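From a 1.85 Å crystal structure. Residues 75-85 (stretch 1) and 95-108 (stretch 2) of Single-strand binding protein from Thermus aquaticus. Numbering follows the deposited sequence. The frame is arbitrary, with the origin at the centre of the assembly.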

ATOM      1  N   LEU A  75     -14.455   9.354   8.374  1.00 18.45           N
ATOM      2  CA  LEU A  75     -13.391   8.539   7.761  1.00 19.12           C
ATOM      3  C   LEU A  75     -12.229   9.439   7.351  1.00 18.46           C
ATOM      4  O   LEU A  75     -12.436  10.527   6.764  1.00 17.94           O
ATOM      5  CB  LEU A  75     -13.964   7.885   6.501  1.00 20.54           C
ATOM      6  CG  LEU A  75     -13.659   6.483   6.051  1.00 29.61           C
ATOM      7  CD1 LEU A  75     -13.938   5.479   7.183  1.00 25.34           C
ATOM      8  CD2 LEU A  75     -14.548   6.184   4.780  1.00 25.43           C
ATOM      9  N   ILE A  76     -11.010   8.945   7.592  1.00 17.46           N
ATOM     10  CA  ILE A  76      -9.796   9.706   7.332  1.00 14.74           C
ATOM     11  C   ILE A  76      -8.804   8.763   6.634  1.00 17.99           C
ATOM     12  O   ILE A  76      -8.580   7.631   7.065  1.00 17.58           O
ATOM     13  CB  ILE A  76      -9.149  10.238   8.652  1.00 16.24           C
ATOM     14  CG1 ILE A  76     -10.141  10.983   9.577  1.00 17.95           C
ATOM     15  CG2 ILE A  76      -7.930  11.063   8.365  1.00 16.32           C
ATOM     16  CD1 ILE A  76     -10.660  12.365   9.042  1.00 20.82           C
ATOM     17  N   PHE A  77      -8.187   9.269   5.583  1.00 15.83           N
ATOM     18  CA  PHE A  77      -7.072   8.577   4.945  1.00 14.73           C
ATOM     19  C   PHE A  77      -5.770   9.202   5.457  1.00 15.19           C
ATOM     20  O   PHE A  77      -5.636  10.416   5.554  1.00 16.15           O
ATOM     21  CB  PHE A  77      -7.198   8.770   3.391  1.00 13.99           C
ATOM     22  CG  PHE A  77      -5.997   8.296   2.625  1.00 16.33           C
ATOM     23  CD1 PHE A  77      -5.702   6.984   2.608  1.00 18.96           C
ATOM     24  CD2 PHE A  77      -5.187   9.177   1.928  1.00 23.53           C
ATOM     25  CE1 PHE A  77      -4.571   6.484   1.876  1.00 20.62           C
ATOM     26  CE2 PHE A  77      -4.063   8.718   1.169  1.00 21.76           C
ATOM     27  CZ  PHE A  77      -3.780   7.367   1.138  1.00 17.55           C
ATOM     28  N   VAL A  78      -4.808   8.367   5.853  1.00 15.44           N
ATOM     29  CA  VAL A  78      -3.566   8.841   6.460  1.00 14.06           C
ATOM     30  C   VAL A  78      -2.408   8.190   5.724  1.00 17.69           C
ATOM     31  O   VAL A  78      -2.477   7.001   5.428  1.00 15.64           O
ATOM     32  CB  VAL A  78      -3.500   8.289   7.951  1.00 16.71           C
ATOM     33  CG1 VAL A  78      -2.203   8.713   8.592  1.00 16.11           C
ATOM     34  CG2 VAL A  78      -4.727   8.757   8.731  1.00 24.75           C
ATOM     35  N   GLU A  79      -1.371   8.949   5.413  1.00 13.26           N
ATOM     36  CA  GLU A  79      -0.073   8.349   5.144  1.00 16.19           C
ATOM     37  C   GLU A  79       0.948   8.893   6.130  1.00 18.57           C
ATOM     38  O   GLU A  79       0.953  10.085   6.465  1.00 19.47           O
ATOM     39  CB  GLU A  79       0.409   8.656   3.698  1.00 17.25           C
ATOM     40  CG  GLU A  79      -0.486   8.003   2.633  1.00 18.33           C
ATOM     41  CD  GLU A  79       0.116   8.014   1.222  1.00 23.31           C
ATOM     42  OE1 GLU A  79      -0.508   7.411   0.285  1.00 19.84           O
ATOM     43  OE2 GLU A  79       1.250   8.516   1.086  1.00 20.36           O
ATOM     44  N   GLY A  80       1.811   8.018   6.620  1.00 17.56           N
ATOM     45  CA  GLY A  80       2.767   8.499   7.602  1.00 19.92           C
ATOM     46  C   GLY A  80       3.817   7.456   7.868  1.00 21.95           C
ATOM     47  O   GLY A  80       4.137   6.645   6.982  1.00 17.78           O
ATOM     48  N   ARG A  81       4.342   7.500   9.079  1.00 16.77           N
ATOM     49  CA  ARG A  81       5.422   6.604   9.488  1.00 16.25           C
ATOM     50  C   ARG A  81       5.144   6.180  10.941  1.00 16.99           C
ATOM     51  O   ARG A  81       4.464   6.880  11.692  1.00 20.01           O
ATOM     52  CB  ARG A  81       6.802   7.283   9.286  1.00 19.90           C
ATOM     53  CG  ARG A  81       7.027   8.557  10.119  1.00 27.06           C
ATOM     54  CD  ARG A  81       8.404   9.200   9.838  1.00 39.63           C
ATOM     55  NE  ARG A  81       8.742  10.237  10.815  1.00 52.45           N
ATOM     56  CZ  ARG A  81       8.346  11.516  10.766  1.00 58.60           C
ATOM     57  NH1 ARG A  81       7.559  11.944   9.788  1.00 58.26           N
ATOM     58  NH2 ARG A  81       8.720  12.360  11.725  1.00 56.93           N
ATOM     59  N   LEU A  82       5.721   5.061  11.362  1.00 17.05           N
ATOM     60  CA  LEU A  82       5.641   4.637  12.747  1.00 22.27           C
ATOM     61  C   LEU A  82       6.666   5.308  13.607  1.00 25.60           C
ATOM     62  O   LEU A  82       7.826   5.447  13.219  1.00 24.16           O
ATOM     63  CB  LEU A  82       5.840   3.137  12.875  1.00 24.13           C
ATOM     64  CG  LEU A  82       4.749   2.391  12.185  1.00 24.95           C
ATOM     65  CD1 LEU A  82       5.175   0.933  12.244  1.00 30.26           C
ATOM     66  CD2 LEU A  82       3.385   2.563  12.897  1.00 25.62           C
ATOM     67  N   GLU A  83       6.233   5.694  14.804  1.00 32.89           N
ATOM     68  CA  GLU A  83       7.158   6.280  15.795  1.00 39.51           C
ATOM     69  C   GLU A  83       6.704   5.984  17.238  1.00 44.64           C
ATOM     70  O   GLU A  83       5.621   5.466  17.467  1.00 41.00           O
ATOM     71  CB  GLU A  83       7.247   7.781  15.553  1.00 40.50           C
ATOM     72  CG  GLU A  83       6.158   8.580  16.234  1.00 53.04           C
ATOM     73  CD  GLU A  83       6.219  10.081  15.969  1.00 62.63           C
ATOM     74  OE1 GLU A  83       5.231  10.754  16.351  1.00 57.90           O
ATOM     75  OE2 GLU A  83       7.219  10.580  15.378  1.00 62.35           O
ATOM     76  N   TYR A  84       7.533   6.346  18.207  1.00 54.03           N
ATOM     77  CA  TYR A  84       7.129   6.295  19.616  1.00 59.62           C
ATOM     78  C   TYR A  84       6.668   7.632  20.183  1.00 62.42           C
ATOM     79  O   TYR A  84       7.163   8.689  19.793  1.00 60.68           O
ATOM     80  CB  TYR A  84       8.244   5.709  20.459  1.00 61.31           C
ATOM     81  CG  TYR A  84       8.532   4.286  20.103  1.00 65.62           C
ATOM     82  CD1 TYR A  84       9.502   3.976  19.153  1.00 70.47           C
ATOM     83  CD2 TYR A  84       7.834   3.238  20.710  1.00 68.64           C
ATOM     84  CE1 TYR A  84       9.779   2.663  18.818  1.00 71.80           C
ATOM     85  CE2 TYR A  84       8.104   1.911  20.379  1.00 73.11           C
ATOM     86  CZ  TYR A  84       9.077   1.634  19.429  1.00 74.38           C
ATOM     87  OH  TYR A  84       9.350   0.337  19.085  1.00 75.29           O
ATOM     88  N   ARG A  85       5.696   7.551  21.095  1.00 68.79           N
ATOM     89  CA  ARG A  85       5.189   8.671  21.931  1.00 74.61           C
ATOM     90  C   ARG A  85       3.739   9.044  21.634  1.00 77.37           C
ATOM     91  O   ARG A  85       3.017   9.536  22.508  1.00 80.70           O
ATOM     92  CB  ARG A  85       6.099   9.915  21.917  1.00 77.41           C
TER
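Stretch 2, residues 95-108: SEVQVRAEFIDPLE

Stretch 2 lies alongside stretch 1 as an antiparallel beta partner, joined by a backbone ladder that is interrupted by one bulge, with mostly apolar side chains on one face and polar or aromatic ones on the other. Strand 75-84 pairs first with 97-101, at 138° between their N-to-C directions, and then, beyond a corner at Glu102, with 103-106 at 158°; the axes approach to 4.5 and 4.7 Å.

The register runs Tyr84 opposite Val97, Leu82 opposite Val99 and Gly80 opposite Ala101, then slips by one, so that Val78 faces Ile104 and Ile76 faces Pro106. Narrow and wide pairs alternate: Glu83 N reaches Gln98 O at 2.8 Å and Gln98 N returns to Glu83 O at 2.7 Å, and Phe77 N to Asp105 O at 3.0 Å and Asp105 N to Phe77 O at 2.9 Å repeat the pattern. At the bulge Glu79 O accepts from both Glu102 N (2.7 Å) and Phe103 N (3.3 Å), absorbing the extra residue. Gly80 fits this spot because the strands come close: its CA is 3.1 Å from Arg100 O, and a CB would point toward stretch 2 and clash with that oxygen.

On the apolar face, side chains also meet diagonally, between neighbouring pairs: Ile76 CG2 lies 3.9 Å from Ile104 CB, Val78 CG1 4.0 Å from Ala101 CB, and Leu82 CD2 3.9 Å from Val97 CG1. Within pairs, Ile76 CD1 lies 3.9 Å from Pro106 CB and Val78 CG2 4.0 Å from Ile104 CG2.

The other face carries a charged network. Gln98 NE2 donates to Glu83 OE1 at 2.5 Å, while Glu83 OE2 forms a salt bridge with Arg100 NH1 at 2.7 Å. Arg100 in turn lies with a guanidinium face toward Arg81 NH2, and Arg81 NH1 bridges to Glu102 OE1 at 2.5 Å, though as a hydrogen bond this is weak. Further along, Phe77 CE2 meets Phe103 CE1 at 4.0 Å.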

ATOM      1  N   SER A  95       7.823   4.954  25.075  1.00 92.80           N
ATOM      2  CA  SER A  95       7.141   3.842  24.418  1.00 93.20           C
ATOM      3  C   SER A  95       5.822   4.273  23.760  1.00 90.80           C
ATOM      4  O   SER A  95       5.617   5.470  23.532  1.00 91.27           O
ATOM      5  CB  SER A  95       6.913   2.690  25.399  1.00 94.94           C
ATOM      6  OG  SER A  95       7.426   1.480  24.860  1.00 97.29           O
ATOM      7  N   GLU A  96       4.942   3.298  23.481  1.00 85.95           N
ATOM      8  CA  GLU A  96       3.711   3.470  22.682  1.00 79.46           C
ATOM      9  C   GLU A  96       4.024   3.784  21.212  1.00 69.70           C
ATOM     10  O   GLU A  96       4.470   4.885  20.880  1.00 65.52           O
ATOM     11  CB  GLU A  96       2.755   4.524  23.279  1.00 81.85           C
ATOM     12  CG  GLU A  96       1.276   4.287  22.975  1.00 97.15           C
ATOM     13  CD  GLU A  96       0.465   5.576  22.790  1.00108.85           C
ATOM     14  OE1 GLU A  96       0.388   6.391  23.741  1.00113.01           O
ATOM     15  OE2 GLU A  96      -0.121   5.775  21.696  1.00112.42           O
ATOM     16  N   VAL A  97       3.797   2.804  20.345  1.00 61.34           N
ATOM     17  CA  VAL A  97       3.911   3.002  18.899  1.00 53.46           C
ATOM     18  C   VAL A  97       2.716   3.807  18.375  1.00 48.28           C
ATOM     19  O   VAL A  97       1.546   3.471  18.641  1.00 49.35           O
ATOM     20  CB  VAL A  97       4.057   1.668  18.154  1.00 54.03           C
ATOM     21  CG1 VAL A  97       3.533   1.778  16.707  1.00 57.52           C
ATOM     22  CG2 VAL A  97       5.503   1.237  18.157  1.00 52.26           C
ATOM     23  N   GLN A  98       3.012   4.896  17.672  1.00 35.38           N
ATOM     24  CA  GLN A  98       1.961   5.704  17.061  1.00 31.85           C
ATOM     25  C   GLN A  98       2.311   5.966  15.596  1.00 28.17           C
ATOM     26  O   GLN A  98       3.432   5.717  15.176  1.00 24.22           O
ATOM     27  CB  GLN A  98       1.736   7.027  17.819  1.00 32.37           C
ATOM     28  CG  GLN A  98       2.760   8.062  17.544  1.00 34.89           C
ATOM     29  CD  GLN A  98       2.641   9.345  18.409  1.00 42.45           C
ATOM     30  OE1 GLN A  98       1.723   9.506  19.207  1.00 47.41           O
ATOM     31  NE2 GLN A  98       3.580  10.251  18.212  1.00 37.95           N
ATOM     32  N   VAL A  99       1.351   6.486  14.866  1.00 19.96           N
ATOM     33  CA  VAL A  99       1.590   6.834  13.461  1.00 20.38           C
ATOM     34  C   VAL A  99       1.821   8.335  13.504  1.00 23.78           C
ATOM     35  O   VAL A  99       0.958   9.061  13.988  1.00 22.14           O
ATOM     36  CB  VAL A  99       0.371   6.556  12.612  1.00 19.43           C
ATOM     37  CG1 VAL A  99       0.600   7.098  11.140  1.00 19.03           C
ATOM     38  CG2 VAL A  99       0.067   5.048  12.679  1.00 21.00           C
ATOM     39  N   ARG A 100       2.931   8.804  12.949  1.00 17.03           N
ATOM     40  CA  ARG A 100       3.101  10.243  12.717  1.00 17.89           C
ATOM     41  C   ARG A 100       2.641  10.484  11.283  1.00 18.18           C
ATOM     42  O   ARG A 100       3.248   9.952  10.334  1.00 22.42           O
ATOM     43  CB  ARG A 100       4.585  10.627  12.883  1.00 19.88           C
ATOM     44  CG  ARG A 100       4.882  12.028  12.318  1.00 32.38           C
ATOM     45  CD  ARG A 100       4.556  13.203  13.225  1.00 40.26           C
ATOM     46  NE  ARG A 100       5.690  14.145  13.193  1.00 53.09           N
ATOM     47  CZ  ARG A 100       6.734  14.112  14.030  1.00 49.01           C
ATOM     48  NH1 ARG A 100       6.792  13.221  15.033  1.00 48.91           N
ATOM     49  NH2 ARG A 100       7.703  15.006  13.887  1.00 57.76           N
ATOM     50  N   ALA A 101       1.582  11.279  11.097  1.00 17.10           N
ATOM     51  CA  ALA A 101       1.069  11.508   9.761  1.00 19.07           C
ATOM     52  C   ALA A 101       1.998  12.476   9.033  1.00 22.15           C
ATOM     53  O   ALA A 101       2.416  13.529   9.564  1.00 20.54           O
ATOM     54  CB  ALA A 101      -0.353  12.064   9.781  1.00 17.64           C
ATOM     55  N   GLU A 102       2.249  12.113   7.779  1.00 20.11           N
ATOM     56  CA  GLU A 102       2.886  12.962   6.786  1.00 22.84           C
ATOM     57  C   GLU A 102       1.778  13.883   6.270  1.00 24.54           C
ATOM     58  O   GLU A 102       1.957  15.120   6.187  1.00 23.43           O
ATOM     59  CB  GLU A 102       3.521  12.096   5.672  1.00 22.35           C
ATOM     60  CG  GLU A 102       5.063  12.022   5.709  1.00 51.45           C
ATOM     61  CD  GLU A 102       5.679  11.105   6.809  1.00 61.09           C
ATOM     62  OE1 GLU A 102       5.872  11.596   7.965  1.00 62.41           O
ATOM     63  OE2 GLU A 102       6.003   9.894   6.537  1.00 49.37           O
ATOM     64  N   PHE A 103       0.599  13.329   6.003  1.00 21.11           N
ATOM     65  CA  PHE A 103      -0.576  14.187   5.675  1.00 23.63           C
ATOM     66  C   PHE A 103      -1.792  13.324   5.881  1.00 23.24           C
ATOM     67  O   PHE A 103      -1.684  12.083   5.989  1.00 18.95           O
ATOM     68  CB  PHE A 103      -0.589  14.666   4.202  1.00 26.00           C
ATOM     69  CG  PHE A 103      -0.659  13.531   3.191  1.00 25.48           C
ATOM     70  CD1 PHE A 103      -1.884  13.069   2.728  1.00 28.82           C
ATOM     71  CD2 PHE A 103       0.497  12.950   2.713  1.00 28.46           C
ATOM     72  CE1 PHE A 103      -1.951  12.017   1.877  1.00 24.27           C
ATOM     73  CE2 PHE A 103       0.450  11.937   1.777  1.00 31.59           C
ATOM     74  CZ  PHE A 103      -0.762  11.452   1.380  1.00 24.50           C
ATOM     75  N   ILE A 104      -2.947  13.975   5.941  1.00 20.46           N
ATOM     76  CA  ILE A 104      -4.210  13.243   5.933  1.00 19.36           C
ATOM     77  C   ILE A 104      -5.126  13.834   4.862  1.00 21.45           C
ATOM     78  O   ILE A 104      -4.901  14.965   4.405  1.00 22.17           O
ATOM     79  CB  ILE A 104      -4.930  13.293   7.336  1.00 20.28           C
ATOM     80  CG1 ILE A 104      -5.388  14.748   7.665  1.00 21.16           C
ATOM     81  CG2 ILE A 104      -4.027  12.688   8.439  1.00 25.28           C
ATOM     82  CD1 ILE A 104      -6.374  14.781   8.764  1.00 18.45           C
ATOM     83  N   ASP A 105      -6.150  13.063   4.477  1.00 19.99           N
ATOM     84  CA  ASP A 105      -7.226  13.579   3.604  1.00 20.64           C
ATOM     85  C   ASP A 105      -8.498  13.045   4.203  1.00 21.58           C
ATOM     86  O   ASP A 105      -8.781  11.842   4.137  1.00 17.47           O
ATOM     87  CB  ASP A 105      -7.060  13.022   2.181  1.00 25.54           C
ATOM     88  CG  ASP A 105      -5.902  13.651   1.425  1.00 35.18           C
ATOM     89  OD1 ASP A 105      -4.975  12.907   1.025  1.00 36.02           O
ATOM     90  OD2 ASP A 105      -5.851  14.868   1.142  1.00 37.24           O
ATOM     91  N   PRO A 106      -9.266  13.891   4.878  1.00 20.11           N
ATOM     92  CA  PRO A 106     -10.567  13.504   5.377  1.00 17.33           C
ATOM     93  C   PRO A 106     -11.480  13.105   4.225  1.00 17.75           C
ATOM     94  O   PRO A 106     -11.377  13.686   3.132  1.00 19.30           O
ATOM     95  CB  PRO A 106     -11.064  14.828   6.026  1.00 22.19           C
ATOM     96  CG  PRO A 106      -9.852  15.586   6.291  1.00 23.73           C
ATOM     97  CD  PRO A 106      -8.919  15.301   5.208  1.00 25.90           C
ATOM     98  N   LEU A 107     -12.407  12.191   4.444  1.00 17.06           N
ATOM     99  CA  LEU A 107     -13.185  11.619   3.375  1.00 15.86           C
ATOM    100  C   LEU A 107     -14.637  11.859   3.724  1.00 24.25           C
ATOM    101  O   LEU A 107     -14.949  12.056   4.913  1.00 21.81           O
ATOM    102  CB  LEU A 107     -12.968  10.125   3.259  1.00 13.06           C
ATOM    103  CG  LEU A 107     -11.473   9.771   3.135  1.00 13.72           C
ATOM    104  CD1 LEU A 107     -11.273   8.209   3.144  1.00 18.77           C
ATOM    105  CD2 LEU A 107     -10.988  10.308   1.745  1.00 16.16           C
ATOM    106  N   GLU A 108     -15.508  11.858   2.700  1.00 19.45           N
ATOM    107  CA  GLU A 108     -16.940  12.016   2.916  1.00 27.81           C
ATOM    108  C   GLU A 108     -17.631  10.812   3.492  1.00 32.83           C
ATOM    109  O   GLU A 108     -18.573  10.955   4.276  1.00 33.22           O
ATOM    110  CB  GLU A 108     -17.604  12.483   1.638  1.00 25.81           C
ATOM    111  CG  GLU A 108     -17.100  13.886   1.373  1.00 31.78           C
ATOM    112  CD  GLU A 108     -17.631  14.486   0.083  1.00 40.39           C
ATOM    113  OE1 GLU A 108     -17.107  15.548  -0.325  1.00 49.17           O
ATOM    114  OE2 GLU A 108     -18.572  13.912  -0.505  1.00 45.69           O
TER
HETATM  115  O   HOH W   1     -16.680  10.326   6.619  1.00 40.79           O